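Local coordinates for transcriptional repressor (Vibrio fischeri, PDB 3KV1), which probably represses transcription as a SorC-family regulator, the domain here being its putative sugar-binding part, at residues N51-Q54 with A58-V61; Q145-E150 with I211-E216; V154-M159 with G244-L249. One frame throughout, in Å; residues are numbered along the deposited sequence. Where two conformers were deposited one is given.

Contact 1. Residues N51-Q54 with A58-V61; sequences NNLQ and AVAV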
ATOM      1  N   ASN A  51       7.618 -11.596 -22.642  1.00 22.26           N
ATOM      2  CA  ASN A  51       7.846 -12.971 -23.084  1.00 27.02           C
ATOM      3  C   ASN A  51       8.028 -13.969 -21.945  1.00 29.87           C
ATOM      4  O   ASN A  51       7.719 -15.144 -22.099  1.00 33.02           O
ATOM      5  CB  ASN A  51       9.080 -13.034 -23.971  1.00 33.88           C
ATOM      6  CG  ASN A  51       8.903 -12.300 -25.284  1.00 38.97           C
ATOM      7  OD1 ASN A  51       7.843 -12.332 -25.886  1.00 39.78           O
ATOM      8  ND2 ASN A  51       9.963 -11.656 -25.742  1.00 44.04           N
ATOM      9  N   ASN A  52       8.531 -13.526 -20.796  1.00 21.73           N
ATOM     10  CA  ASN A  52       8.956 -14.513 -19.784  1.00 23.07           C
ATOM     11  C   ASN A  52       8.098 -14.634 -18.542  1.00 22.52           C
ATOM     12  O   ASN A  52       8.132 -15.666 -17.860  1.00 23.43           O
ATOM     13  CB  ASN A  52      10.417 -14.264 -19.376  1.00 24.06           C
ATOM     14  CG  ASN A  52      11.383 -14.620 -20.484  1.00 29.98           C
ATOM     15  OD1 ASN A  52      11.764 -15.772 -20.613  1.00 29.27           O
ATOM     16  ND2 ASN A  52      11.745 -13.642 -21.316  1.00 26.33           N
ATOM     17  N   LEU A  53       7.326 -13.596 -18.240  1.00 21.90           N
ATOM     18  CA  LEU A  53       6.565 -13.570 -16.989  1.00 20.38           C
ATOM     19  C   LEU A  53       5.241 -14.323 -17.178  1.00 23.92           C
ATOM     20  O   LEU A  53       4.303 -13.809 -17.766  1.00 24.99           O
ATOM     21  CB  LEU A  53       6.327 -12.106 -16.567  1.00 20.47           C
ATOM     22  CG  LEU A  53       5.495 -11.899 -15.312  1.00 17.44           C
ATOM     23  CD1 LEU A  53       6.138 -12.609 -14.121  1.00 19.46           C
ATOM     24  CD2 LEU A  53       5.366 -10.380 -15.046  1.00 23.56           C
ATOM     25  N   GLN A  54       5.155 -15.554 -16.682  1.00 20.72           N
ATOM     26  CA  GLN A  54       3.949 -16.359 -16.912  1.00 19.83           C
ATOM     27  C   GLN A  54       2.843 -16.064 -15.896  1.00 21.81           C
ATOM     28  O   GLN A  54       3.121 -15.593 -14.794  1.00 23.50           O
ATOM     29  CB  GLN A  54       4.292 -17.858 -16.847  1.00 26.55           C
ATOM     30  CG  GLN A  54       5.399 -18.296 -17.843  1.00 24.83           C
ATOM     31  CD  GLN A  54       5.041 -17.923 -19.280  1.00 32.32           C
ATOM     32  OE1 GLN A  54       4.076 -18.443 -19.839  1.00 31.68           O
ATOM     33  NE2 GLN A  54       5.802 -17.007 -19.870  1.00 31.62           N
ATOM     34  N   ALA A  58       5.503 -14.214 -10.082  1.00 19.22           N
ATOM     35  CA  ALA A  58       5.585 -12.966  -9.339  1.00 19.99           C
ATOM     36  C   ALA A  58       6.897 -12.257  -9.608  1.00 22.50           C
ATOM     37  O   ALA A  58       7.919 -12.896  -9.913  1.00 19.50           O
ATOM     38  CB  ALA A  58       5.468 -13.258  -7.864  1.00 20.13           C
ATOM     39  N   VAL A  59       6.866 -10.939  -9.441  1.00 18.18           N
ATOM     40  CA  VAL A  59       8.063 -10.084  -9.573  1.00 15.44           C
ATOM     41  C   VAL A  59       8.238  -9.281  -8.276  1.00 17.10           C
ATOM     42  O   VAL A  59       7.264  -8.627  -7.812  1.00 21.17           O
ATOM     43  CB  VAL A  59       7.919  -9.070 -10.774  1.00 17.76           C
ATOM     44  CG1 VAL A  59       9.227  -8.304 -10.964  1.00 21.00           C
ATOM     45  CG2 VAL A  59       7.486  -9.802 -12.081  1.00 22.90           C
ATOM     46  N   ALA A  60       9.424  -9.363  -7.649  1.00 16.03           N
ATOM     47  CA  ALA A  60       9.768  -8.519  -6.505  1.00 18.70           C
ATOM     48  C   ALA A  60      10.254  -7.211  -7.091  1.00 21.01           C
ATOM     49  O   ALA A  60      11.248  -7.241  -7.803  1.00 17.75           O
ATOM     50  CB  ALA A  60      10.894  -9.143  -5.697  1.00 19.04           C
ATOM     51  N   VAL A  61       9.639  -6.085  -6.714  1.00 14.28           N
ATOM     52  CA  VAL A  61       9.854  -4.828  -7.431  1.00 15.39           C
ATOM     53  C   VAL A  61      10.512  -3.789  -6.507  1.00 17.24           C
ATOM     54  O   VAL A  61      10.041  -3.558  -5.393  1.00 17.04           O
ATOM     55  CB  VAL A  61       8.496  -4.300  -7.937  1.00 14.93           C
ATOM     56  CG1 VAL A  61       8.639  -2.896  -8.568  1.00 18.51           C
ATOM     57  CG2 VAL A  61       7.849  -5.298  -8.964  1.00 17.67           C
TER
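Leu53 meets Val59 through both of its terminal methyls. CD1 and CD2 of Leu53 straddle the single methyl CG2 of Val59, each 3.7 Å from it, so the valine methyl sits in the fork of the isobutyl group rather than against one prong. The torsions make this possible. Leu53 holds CG anti to its own backbone N (chi1 177°), which sends the side chain straight out from the end of the helix toward the strand, and chi2 (58°) turns the fork so that both methyls face Val59 CG2. On the strand, Val59 places CG1 anti to N (chi1 -174°) and CG2 next to N, and it is this second branch that is offered to the leucine. The fork also passes over the start of the strand, where Leu53 CD1 lies 4.4 Å from Ala58 N, a loose approach beside the main one. Ala58 turns its own CB away from the leucine.

Around the hydrophobic pair, Phe151 and Phe84 from the two neighbouring strands touch both Leu53 and Val59, while the carbonyl O of Leu53 is taken by Arg80 NH1. At the nearby helix end, Gln54 NE2 gives a weak hydrogen bond to Asn52 O, 3.4 Å long.

Leu53 is the first residue to leave helical geometry after helix 34-52, and only three residues separate the two segments. The arrangement is the closing corner of a beta-alpha-beta unit in a Rossmann-like domain: helix 34-52 connects strands 24-28 and 58-61, which are parallel but not adjacent in the sheet, and the leucine just past its C-terminal end packs on the strand that follows.

Contact 2. Residues Q145-E150 with I211-E216; sequences QARKAE and IGLEME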
ATOM      1  N   GLN A 145       6.629 -13.385   0.357  1.00 24.20           N
ATOM      2  CA  GLN A 145       6.150 -13.472  -1.026  1.00 25.22           C
ATOM      3  C   GLN A 145       7.190 -12.898  -2.009  1.00 22.74           C
ATOM      4  O   GLN A 145       7.417 -13.429  -3.107  1.00 22.63           O
ATOM      5  CB  GLN A 145       4.802 -12.759  -1.212  1.00 24.36           C
ATOM      6  CG  GLN A 145       3.642 -13.459  -0.478  1.00 29.19           C
ATOM      7  CD  GLN A 145       3.618 -14.965  -0.730  1.00 40.38           C
ATOM      8  OE1 GLN A 145       3.730 -15.770   0.208  1.00 48.11           O
ATOM      9  NE2 GLN A 145       3.489 -15.357  -2.003  1.00 39.33           N
ATOM     10  N   ALA A 146       7.852 -11.826  -1.614  1.00 21.31           N
ATOM     11  CA  ALA A 146       8.789 -11.211  -2.539  1.00 23.62           C
ATOM     12  C   ALA A 146      10.013 -12.116  -2.658  1.00 23.24           C
ATOM     13  O   ALA A 146      10.592 -12.248  -3.723  1.00 21.71           O
ATOM     14  CB  ALA A 146       9.184  -9.793  -2.060  1.00 20.61           C
ATOM     15  N   ARG A 147      10.382 -12.783  -1.565  1.00 20.87           N
ATOM     16  CA  ARG A 147      11.597 -13.604  -1.514  1.00 26.32           C
ATOM     17  C   ARG A 147      11.414 -14.806  -2.420  1.00 22.88           C
ATOM     18  O   ARG A 147      12.372 -15.332  -3.003  1.00 23.38           O
ATOM     19  CB  ARG A 147      11.749 -14.078  -0.056  1.00 33.08           C
ATOM     20  CG  ARG A 147      13.057 -14.640   0.374  1.00 44.66           C
ATOM     21  CD  ARG A 147      13.040 -14.790   1.913  1.00 35.28           C
ATOM     22  NE  ARG A 147      13.150 -13.487   2.581  1.00 41.20           N
ATOM     23  CZ  ARG A 147      12.325 -13.055   3.539  1.00 46.63           C
ATOM     24  NH1 ARG A 147      11.307 -13.813   3.930  1.00 42.29           N
ATOM     25  NH2 ARG A 147      12.520 -11.865   4.106  1.00 47.82           N
ATOM     26  N   LYS A 148      10.161 -15.229  -2.540  1.00 22.84           N
ATOM     27  CA  LYS A 148       9.805 -16.409  -3.297  1.00 22.64           C
ATOM     28  C   LYS A 148       9.435 -16.076  -4.748  1.00 21.32           C
ATOM     29  O   LYS A 148       8.888 -16.910  -5.459  1.00 23.44           O
ATOM     30  CB  LYS A 148       8.621 -17.120  -2.579  1.00 42.47           C
ATOM     31  CG  LYS A 148       8.109 -18.377  -3.263  1.00 49.09           C
ATOM     32  CD  LYS A 148       6.820 -18.931  -2.626  1.00 47.85           C
ATOM     33  CE  LYS A 148       6.196 -20.061  -3.485  1.00 38.21           C
ATOM     34  NZ  LYS A 148       6.931 -21.398  -3.338  1.00 42.78           N
ATOM     35  N   ALA A 149       9.710 -14.848  -5.210  1.00 19.10           N
ATOM     36  CA  ALA A 149       9.359 -14.483  -6.577  1.00 21.13           C
ATOM     37  C   ALA A 149      10.314 -15.110  -7.591  1.00 17.76           C
ATOM     38  O   ALA A 149      11.496 -15.310  -7.320  1.00 21.41           O
ATOM     39  CB  ALA A 149       9.396 -12.939  -6.742  1.00 21.98           C
ATOM     40  N   GLU A 150       9.789 -15.352  -8.782  1.00 19.83           N
ATOM     41  CA  GLU A 150      10.582 -15.818  -9.911  1.00 20.01           C
ATOM     42  C   GLU A 150      11.527 -14.724 -10.457  1.00 19.52           C
ATOM     43  O   GLU A 150      12.576 -15.033 -10.969  1.00 18.50           O
ATOM     44  CB  GLU A 150       9.633 -16.251 -11.054  1.00 21.93           C
ATOM     45  CG  GLU A 150       8.851 -17.595 -10.809  1.00 24.70           C
ATOM     46  CD  GLU A 150       7.532 -17.423 -10.065  1.00 22.98           C
ATOM     47  OE1 GLU A 150       6.727 -18.381 -10.072  1.00 24.61           O
ATOM     48  OE2 GLU A 150       7.265 -16.333  -9.503  1.00 23.66           O
ATOM     49  N   ILE A 211      13.452  -0.654   5.198  1.00 23.66           N
ATOM     50  CA  ILE A 211      12.634  -1.825   5.356  1.00 21.81           C
ATOM     51  C   ILE A 211      12.378  -2.447   3.999  1.00 20.39           C
ATOM     52  O   ILE A 211      11.748  -1.834   3.139  1.00 21.60           O
ATOM     53  CB  ILE A 211      11.285  -1.467   5.999  1.00 19.99           C
ATOM     54  CG1 ILE A 211      11.552  -1.045   7.457  1.00 26.15           C
ATOM     55  CG2 ILE A 211      10.385  -2.686   5.978  1.00 20.78           C
ATOM     56  CD1 ILE A 211      10.365  -0.535   8.160  1.00 35.09           C
ATOM     57  N   GLY A 212      12.893  -3.648   3.788  1.00 21.76           N
ATOM     58  CA  GLY A 212      12.692  -4.299   2.498  1.00 22.81           C
ATOM     59  C   GLY A 212      13.528  -5.556   2.448  1.00 23.94           C
ATOM     60  O   GLY A 212      14.031  -5.992   3.494  1.00 24.34           O
ATOM     61  N   LEU A 213      13.656  -6.145   1.260  1.00 20.10           N
ATOM     62  CA  LEU A 213      14.556  -7.295   1.056  1.00 22.41           C
ATOM     63  C   LEU A 213      16.035  -6.980   1.279  1.00 22.54           C
ATOM     64  O   LEU A 213      16.429  -5.823   1.431  1.00 22.71           O
ATOM     65  CB  LEU A 213      14.395  -7.852  -0.359  1.00 21.25           C
ATOM     66  CG  LEU A 213      13.040  -8.479  -0.728  1.00 22.96           C
ATOM     67  CD1 LEU A 213      13.184  -9.036  -2.129  1.00 27.35           C
ATOM     68  CD2 LEU A 213      12.635  -9.579   0.264  1.00 24.32           C
ATOM     69  N   GLU A 214      16.852  -8.030   1.324  1.00 23.43           N
ATOM     70  CA  GLU A 214      18.306  -7.869   1.420  1.00 24.68           C
ATOM     71  C   GLU A 214      19.034  -8.648   0.329  1.00 24.85           C
ATOM     72  O   GLU A 214      18.426  -9.402  -0.441  1.00 24.04           O
ATOM     73  CB  GLU A 214      18.814  -8.297   2.803  1.00 29.86           C
ATOM     74  CG  GLU A 214      18.507  -9.738   3.152  1.00 33.74           C
ATOM     75  CD  GLU A 214      19.012 -10.119   4.536  1.00 49.27           C
ATOM     76  OE1 GLU A 214      18.266  -9.924   5.516  1.00 49.88           O
ATOM     77  OE2 GLU A 214      20.159 -10.602   4.644  1.00 55.00           O
HETATM   78  N   MSE A 215      20.348  -8.455   0.271  1.00 24.85           N
HETATM   79  CA  MSE A 215      21.162  -9.049  -0.801  1.00 22.21           C
HETATM   80  C   MSE A 215      21.008 -10.568  -0.880  1.00 23.66           C
HETATM   81  O   MSE A 215      20.900 -11.129  -1.963  1.00 24.59           O
HETATM   82  CB  MSE A 215      22.646  -8.715  -0.593  1.00 24.26           C
HETATM   83  CG  MSE A 215      23.450  -9.027  -1.831  1.00 27.00           C
HETATM   84 SE   MSE A 215      23.083  -7.655  -3.148  0.63 29.74          SE
HETATM   85  CE  MSE A 215      23.735  -6.090  -2.199  1.00 36.84           C
ATOM     86  N   GLU A 216      20.979 -11.237   0.262  1.00 23.89           N
ATOM     87  CA  GLU A 216      20.836 -12.693   0.243  1.00 29.95           C
ATOM     88  C   GLU A 216      19.507 -13.162  -0.366  1.00 30.06           C
ATOM     89  O   GLU A 216      19.422 -14.255  -0.923  1.00 32.11           O
ATOM     90  CB  GLU A 216      21.021 -13.278   1.639  1.00 36.19           C
ATOM     91  CG  GLU A 216      21.279 -14.771   1.636  1.00 47.81           C
ATOM     92  CD  GLU A 216      22.568 -15.166   0.905  1.00 53.05           C
ATOM     93  OE1 GLU A 216      23.486 -14.324   0.749  1.00 54.62           O
ATOM     94  OE2 GLU A 216      22.665 -16.336   0.486  1.00 57.54           O
TER
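Leu213 reaches across to the last turn of helix 137-147 and lays its two methyls against Ala146. Its CB points toward the helix without touching it. CG is beside the backbone N and anti to the carbonyl carbon (chi1 -65°); from there it already faces the alanine, with Leu213 CG 4.3 Å from Ala146 CB. The branches then share the work. CD1 stands 4.1 Å from CB of Ala146. CD2 is almost as near to that same methyl, at 4.2 Å from Ala146 CB, so the alanine is met by the whole forked end instead of by one carbon.

CD2 has a second neighbour in Arg147. It lies 4.3 Å from the backbone N of Arg147 and 4.5 Å from its NH2, approaching the guanidinium obliquely. The arginine therefore runs past the outer side of the leucine, its mostly extended first half (chi1 -165°, chi2 170°) carrying the charged end beyond the methyls. That charge is spent elsewhere: NE makes a salt bridge with Asp217 OD1, on helix 215-219. The other oxygen of Asp217, OD2, accepts the N-H of Glu214, which occupies the N-cap position of the same helix. Ala87 pairs with the backbone of Leu213 and also touches its side chain.

Chemically the contact has two layers. Inside, methyls meet at ordinary van der Waals spacing and fix little direction. Outside, the Arg147-Asp217 pair is directional and bridges the end of one helix to the start of another; with the first turn of helix 215-219 and the guanidinium both close by, the carboxylate of Asp217 would be expected to stay ionised.

Contact 3. Residues V154-M159 with G244-L249; sequences VGIGDM and GVIDVL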
ATOM      1  N   VAL A 154      14.940  -4.418 -10.413  1.00 16.44           N
ATOM      2  CA  VAL A 154      15.585  -3.460  -9.521  1.00 16.95           C
ATOM      3  C   VAL A 154      16.490  -2.513 -10.292  1.00 18.50           C
ATOM      4  O   VAL A 154      17.018  -2.865 -11.363  1.00 19.93           O
ATOM      5  CB  VAL A 154      16.421  -4.209  -8.463  1.00 17.94           C
ATOM      6  CG1 VAL A 154      15.514  -4.929  -7.439  1.00 23.43           C
ATOM      7  CG2 VAL A 154      17.408  -5.209  -9.153  1.00 20.74           C
ATOM      8  N   GLY A 155      16.689  -1.323  -9.749  1.00 17.45           N
ATOM      9  CA  GLY A 155      17.625  -0.395 -10.364  1.00 17.79           C
ATOM     10  C   GLY A 155      18.921  -0.464  -9.592  1.00 18.51           C
ATOM     11  O   GLY A 155      18.931  -0.892  -8.430  1.00 18.52           O
ATOM     12  N   ILE A 156      20.033  -0.057 -10.215  1.00 19.88           N
ATOM     13  CA  ILE A 156      21.292   0.044  -9.476  1.00 16.88           C
ATOM     14  C   ILE A 156      21.525   1.539  -9.288  1.00 20.10           C
ATOM     15  O   ILE A 156      21.646   2.281 -10.276  1.00 23.76           O
ATOM     16  CB  ILE A 156      22.469  -0.541 -10.272  1.00 18.62           C
ATOM     17  CG1 ILE A 156      22.181  -2.006 -10.633  1.00 21.59           C
ATOM     18  CG2 ILE A 156      23.809  -0.373  -9.462  1.00 22.37           C
ATOM     19  CD1 ILE A 156      23.170  -2.603 -11.684  1.00 28.72           C
ATOM     20  N   GLY A 157      21.577   1.992  -8.046  1.00 22.41           N
ATOM     21  CA  GLY A 157      21.657   3.424  -7.809  1.00 24.83           C
ATOM     22  C   GLY A 157      23.041   3.801  -7.339  1.00 26.25           C
ATOM     23  O   GLY A 157      23.789   2.947  -6.858  1.00 24.33           O
ATOM     24  N   ASP A 158      23.412   5.067  -7.506  0.62 22.25           N
ATOM     25  CA  ASP A 158      24.648   5.543  -6.891  0.62 25.63           C
ATOM     26  C   ASP A 158      24.300   6.267  -5.588  0.62 30.65           C
ATOM     27  O   ASP A 158      23.131   6.583  -5.341  0.62 30.62           O
ATOM     28  CB  ASP A 158      25.458   6.423  -7.849  0.62 32.02           C
ATOM     29  CG  ASP A 158      24.911   7.838  -7.963  0.62 33.23           C
ATOM     30  OD1 ASP A 158      25.687   8.726  -8.372  0.62 30.42           O
ATOM     31  OD2 ASP A 158      23.718   8.061  -7.659  0.62 32.00           O
HETATM   32  N   MSE A 159      25.296   6.501  -4.735  1.00 41.25           N
HETATM   33  CA  MSE A 159      25.020   7.044  -3.407  1.00 49.77           C
HETATM   34  C   MSE A 159      24.119   8.282  -3.527  1.00 48.34           C
HETATM   35  O   MSE A 159      23.200   8.479  -2.719  1.00 45.02           O
HETATM   36  CB  MSE A 159      26.310   7.351  -2.630  1.00 55.06           C
HETATM   37  CG  MSE A 159      26.929   6.124  -1.972  1.00 52.38           C
HETATM   38 SE   MSE A 159      25.823   5.480  -0.489  0.39 38.68          SE
HETATM   39  CE  MSE A 159      26.512   6.678   0.890  1.00 47.40           C
ATOM     40  N   GLY A 244      27.241 -10.818  -7.465  1.00 25.88           N
ATOM     41  CA  GLY A 244      26.840 -12.098  -8.025  1.00 26.43           C
ATOM     42  C   GLY A 244      25.334 -12.316  -8.119  1.00 31.25           C
ATOM     43  O   GLY A 244      24.881 -13.371  -8.578  1.00 31.36           O
ATOM     44  N   VAL A 245      24.529 -11.353  -7.677  1.00 24.37           N
ATOM     45  CA  VAL A 245      23.089 -11.644  -7.648  1.00 20.68           C
ATOM     46  C   VAL A 245      22.345 -11.375  -8.939  1.00 22.37           C
ATOM     47  O   VAL A 245      21.168 -11.789  -9.072  1.00 22.42           O
ATOM     48  CB  VAL A 245      22.360 -10.940  -6.493  1.00 23.55           C
ATOM     49  CG1 VAL A 245      23.043 -11.240  -5.159  1.00 26.76           C
ATOM     50  CG2 VAL A 245      22.311  -9.451  -6.740  1.00 22.82           C
ATOM     51  N   ILE A 246      22.977 -10.688  -9.881  1.00 25.88           N
ATOM     52  CA  ILE A 246      22.251 -10.249 -11.076  1.00 22.37           C
ATOM     53  C   ILE A 246      22.190 -11.327 -12.140  1.00 22.83           C
ATOM     54  O   ILE A 246      23.217 -11.968 -12.430  1.00 23.67           O
ATOM     55  CB  ILE A 246      22.886  -8.998 -11.649  1.00 22.24           C
ATOM     56  CG1 ILE A 246      22.764  -7.873 -10.630  1.00 24.92           C
ATOM     57  CG2 ILE A 246      22.180  -8.587 -12.949  1.00 23.35           C
ATOM     58  CD1 ILE A 246      23.491  -6.611 -11.083  1.00 26.09           C
ATOM     59  N   ASP A 247      20.995 -11.562 -12.683  1.00 23.16           N
ATOM     60  CA  ASP A 247      20.857 -12.525 -13.769  1.00 23.06           C
ATOM     61  C   ASP A 247      20.678 -11.878 -15.142  1.00 24.72           C
ATOM     62  O   ASP A 247      21.157 -12.402 -16.159  1.00 22.70           O
ATOM     63  CB  ASP A 247      19.727 -13.463 -13.442  1.00 22.32           C
ATOM     64  CG  ASP A 247      19.924 -14.105 -12.077  1.00 32.01           C
ATOM     65  OD1 ASP A 247      20.921 -14.867 -11.954  1.00 32.24           O
ATOM     66  OD2 ASP A 247      19.138 -13.813 -11.125  1.00 24.42           O
ATOM     67  N   VAL A 248      19.955 -10.764 -15.181  1.00 20.72           N
ATOM     68  CA  VAL A 248      19.742 -10.066 -16.439  1.00 20.25           C
ATOM     69  C   VAL A 248      20.159  -8.595 -16.260  1.00 23.47           C
ATOM     70  O   VAL A 248      19.620  -7.893 -15.386  1.00 22.92           O
ATOM     71  CB  VAL A 248      18.266 -10.114 -16.823  1.00 22.80           C
ATOM     72  CG1 VAL A 248      18.010  -9.295 -18.083  1.00 24.52           C
ATOM     73  CG2 VAL A 248      17.770 -11.581 -17.001  1.00 22.49           C
ATOM     74  N   LEU A 249      21.124  -8.138 -17.053  1.00 21.13           N
ATOM     75  CA  LEU A 249      21.591  -6.760 -16.912  1.00 19.82           C
ATOM     76  C   LEU A 249      21.052  -5.978 -18.090  1.00 19.73           C
ATOM     77  O   LEU A 249      21.261  -6.371 -19.230  1.00 23.19           O
ATOM     78  CB  LEU A 249      23.117  -6.712 -16.938  1.00 21.23           C
ATOM     79  CG  LEU A 249      23.723  -5.308 -16.916  1.00 22.92           C
ATOM     80  CD1 LEU A 249      23.442  -4.686 -15.540  1.00 24.44           C
ATOM     81  CD2 LEU A 249      25.238  -5.369 -17.211  1.00 23.99           C
TER
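Ile156 CD1 is the point where two parts of segment 244-249 converge on strand 151-158, in the central, mostly parallel mixed sheet of this Rossmann-like alpha/beta domain. The strands concerned, 151-158 and 248-252, are not neighbours; strand 223-227 runs between them, and the side chains meet on one face of it, above Ala226. Ile156 and Ile246 carry the contact, joined methyl to methyl with CD1 of Ile156 4.1 Å from CD1 of Ile246. Both have the same shape, CG1 beside the backbone N and the chain then fully extended (chi2 168° in Ile156, 175° in Ile246), and the two arms cross at an angle, so that their terminal methyls meet.

The buried side is filled out by helix 234-242, whose Ala240 lies against both isoleucines, and by Leu22, which packs on Ile246 and Leu249.

The side toward solvent is another matter. Gly244, just past helix 234-242, is exposed and takes a positive phi of 85° as the chain turns out of the helix, and Asp247 is partly exposed, its side chain well away from strand 151-158. Asp247 still has a fixed role here, because its OD2 accepts a hydrogen bond from the backbone N of Val224 at the start of the intervening strand. Back inside, the longer touch on Ile156 comes from the strand beyond the turn: Leu249 CD1 stops 4.4 Å from Ile156 CD1.

Contacts 1 and 2 join directly: Ala58 N and Glu150 OE2 are 2.8 Å apart, a probable hydrogen bond. Beside it is simple packing, with Ala149 CB 3.5 Å from Ala58 O. Their centres are about 14 Å apart, as are those of contacts 2 and 3, where the only touch is Met215 O against Val245 CG1. Contacts 1 and 3 do not touch, their nearest atoms lying about 5 Å apart, yet they share one sheet, since strands 58-61 and 151-158 are neighbours in it. Helix 137-147 of contact 2 leads along the chain into strand 151-158 of contact 3. No sugar is identified at any of the three.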